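Local coordinates for protein 3-phytase (Klebsiella pneumoniae, PDB 2WNH) that probably hydrolyses phytate (inositol hexakisphosphate) as a 3-phytase, releasing phosphate, in the manner of the histidine acid phosphatase family, at residues B[72-75]-B[76-80]. The protein carries 3 engineered substitutions. Residues are numbered along the deposited sequence; the frame is centred on the assembly and turned at random.
Sequences GQHY and RQLGL. With NA (sodium ion), chain G; NA (sodium ion), chain C.
Arg76 folds its guanidinium back over the preceding turn of helix 58-77, where Gly72 O sits 3.4 Å from Arg76 CZ, above the centre of the flat group. The bend lies at chi3, which turns the chain along the helix surface and brings Arg76 NH2 to 3.4 Å from Gly72 C. The guanidinium thus lies directly against the backbone of Gly72. Gly72 O also accepts the backbone N-H of Arg76, and Arg76 NH2 is hydrogen-bonded to Ala112 O, which ties the helix to the end of helix 99-112.

One turn apart, Leu78 and the His74 ring meet: Leu78 CD1 is 3.3 Å from His74 NE2, while Leu78 CG lies over one face, displaced toward the rim. With His74 CG anti to its own backbone N (chi1 170°), the imidazole swings toward the C-terminal end of the helix and reaches the leucine. Leu78 CD1 also approaches Tyr75 CD1 at 4.2 Å, near the plane of the phenol at its edge. Leu80 CD2 comes to the same ring obliquely, 4.1 Å from Tyr75 CG, and the two side chains run alongside each other onto Leu16 and Val19 of strand 14-24. Tyr75 OH is hydrogen-bonded to Glu324 OE2.

Gly79 leaves the helix with phi 81°. Its N-H is hydrogen-bonded to Arg76 O, and Leu80 N reaches Tyr75 O at 3.1 Å in a weak bond bent to 125°. Arg76 O also binds sodium, modelled at two positions too close to be occupied at once, 2.4 and 2.5 Å from Arg76 O, as does Arg76 O of the second subunit, so this helix end lies at a subunit interface. Positive phi and two bonds back into the last turn define a Schellman motif, here ending a helix packed on the central sheet of the histidine phosphatase fold.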
loop_
_atom_site.group_PDB
_atom_site.type_symbol
_atom_site.label_atom_id
_atom_site.label_comp_id
_atom_site.label_asym_id
_atom_site.label_seq_id
_atom_site.Cartn_x
_atom_site.Cartn_y
_atom_site.Cartn_z
ATOM N N GLY B 72 2.965 -17.113 1.912
ATOM C CA GLY B 72 1.982 -16.501 2.812
ATOM C C GLY B 72 0.728 -16.075 2.048
ATOM O O GLY B 72 -0.410 -16.265 2.525
ATOM N N GLN B 73 0.928 -15.511 0.852
ATOM C CA GLN B 73 -0.212 -15.102 0.016
ATOM C C GLN B 73 -1.056 -16.328 -0.353
ATOM O O GLN B 73 -2.290 -16.278 -0.311
ATOM C CB GLN B 73 0.263 -14.340 -1.236
ATOM C CG GLN B 73 0.875 -12.966 -0.902
ATOM C CD GLN B 73 1.496 -12.245 -2.091
ATOM O OE1 GLN B 73 1.484 -12.749 -3.224
ATOM N NE2 GLN B 73 2.029 -11.026 -1.838
ATOM N N HIS B 74 -0.381 -17.422 -0.704
ATOM C CA HIS B 74 -1.047 -18.666 -1.104
ATOM C C HIS B 74 -1.909 -19.212 0.032
ATOM O O HIS B 74 -3.063 -19.558 -0.171
ATOM C CB HIS B 74 0.008 -19.689 -1.569
ATOM C CG HIS B 74 -0.518 -21.074 -1.771
ATOM N ND1 HIS B 74 -1.343 -21.416 -2.824
ATOM C CD2 HIS B 74 -0.291 -22.221 -1.081
ATOM C CE1 HIS B 74 -1.620 -22.708 -2.762
ATOM N NE2 HIS B 74 -0.999 -23.219 -1.710
ATOM N N TYR B 75 -1.353 -19.277 1.239
ATOM C CA TYR B 75 -2.092 -19.789 2.381
ATOM C C TYR B 75 -3.202 -18.863 2.912
ATOM O O TYR B 75 -4.163 -19.348 3.520
ATOM C CB TYR B 75 -1.139 -20.282 3.479
ATOM C CG TYR B 75 -0.376 -21.549 3.113
ATOM C CD1 TYR B 75 -1.006 -22.624 2.425
ATOM C CD2 TYR B 75 0.974 -21.703 3.476
ATOM C CE1 TYR B 75 -0.284 -23.818 2.102
ATOM C CE2 TYR B 75 1.689 -22.877 3.148
ATOM C CZ TYR B 75 1.049 -23.922 2.449
ATOM O OH TYR B 75 1.742 -25.089 2.162
ATOM N N ARG B 76 -3.103 -17.555 2.661
ATOM C CA ARG B 76 -4.247 -16.660 2.953
ATOM C C ARG B 76 -5.347 -16.891 1.910
ATOM O O ARG B 76 -6.548 -16.902 2.257
ATOM C CB ARG B 76 -3.803 -15.190 2.994
ATOM C CG ARG B 76 -3.064 -14.832 4.267
ATOM C CD ARG B 76 -2.733 -13.334 4.350
ATOM N NE ARG B 76 -1.548 -13.016 3.578
ATOM C CZ ARG B 76 -0.290 -13.166 4.019
ATOM N NH1 ARG B 76 -0.028 -13.612 5.249
ATOM N NH2 ARG B 76 0.701 -12.856 3.200
ATOM N N GLN B 77 -4.954 -17.041 0.645
ATOM C CA GLN B 77 -5.892 -17.284 -0.472
ATOM C C GLN B 77 -6.727 -18.538 -0.186
ATOM O O GLN B 77 -7.944 -18.540 -0.371
ATOM C CB GLN B 77 -5.136 -17.370 -1.823
ATOM C CG GLN B 77 -5.836 -18.125 -2.983
ATOM C CD GLN B 77 -6.980 -17.359 -3.635
ATOM O OE1 GLN B 77 -7.118 -16.153 -3.436
ATOM N NE2 GLN B 77 -7.801 -18.060 -4.427
ATOM N N LEU B 78 -6.072 -19.594 0.292
ATOM C CA LEU B 78 -6.751 -20.866 0.597
ATOM C C LEU B 78 -7.536 -20.835 1.907
ATOM O O LEU B 78 -8.196 -21.826 2.268
ATOM C CB LEU B 78 -5.721 -21.999 0.672
ATOM C CG LEU B 78 -5.102 -22.427 -0.654
ATOM C CD1 LEU B 78 -4.051 -23.525 -0.377
ATOM C CD2 LEU B 78 -6.156 -22.945 -1.616
ATOM N N GLY B 79 -7.455 -19.731 2.639
ATOM C CA GLY B 79 -8.212 -19.584 3.871
ATOM C C GLY B 79 -7.640 -20.244 5.110
ATOM O O GLY B 79 -8.298 -20.288 6.133
ATOM N N LEU B 80 -6.418 -20.775 5.026
ATOM C CA LEU B 80 -5.756 -21.343 6.188
ATOM C C LEU B 80 -5.354 -20.251 7.199
ATOM O O LEU B 80 -5.521 -20.401 8.424
ATOM C CB LEU B 80 -4.498 -22.103 5.746
ATOM C CG LEU B 80 -3.713 -22.753 6.891
ATOM C CD1 LEU B 80 -4.428 -24.009 7.458
ATOM C CD2 LEU B 80 -2.323 -23.104 6.413
HETATM NA NA NA G . -8.392 -15.304 2.961
HETATM NA NA NA C . -8.394 -15.410 2.339
#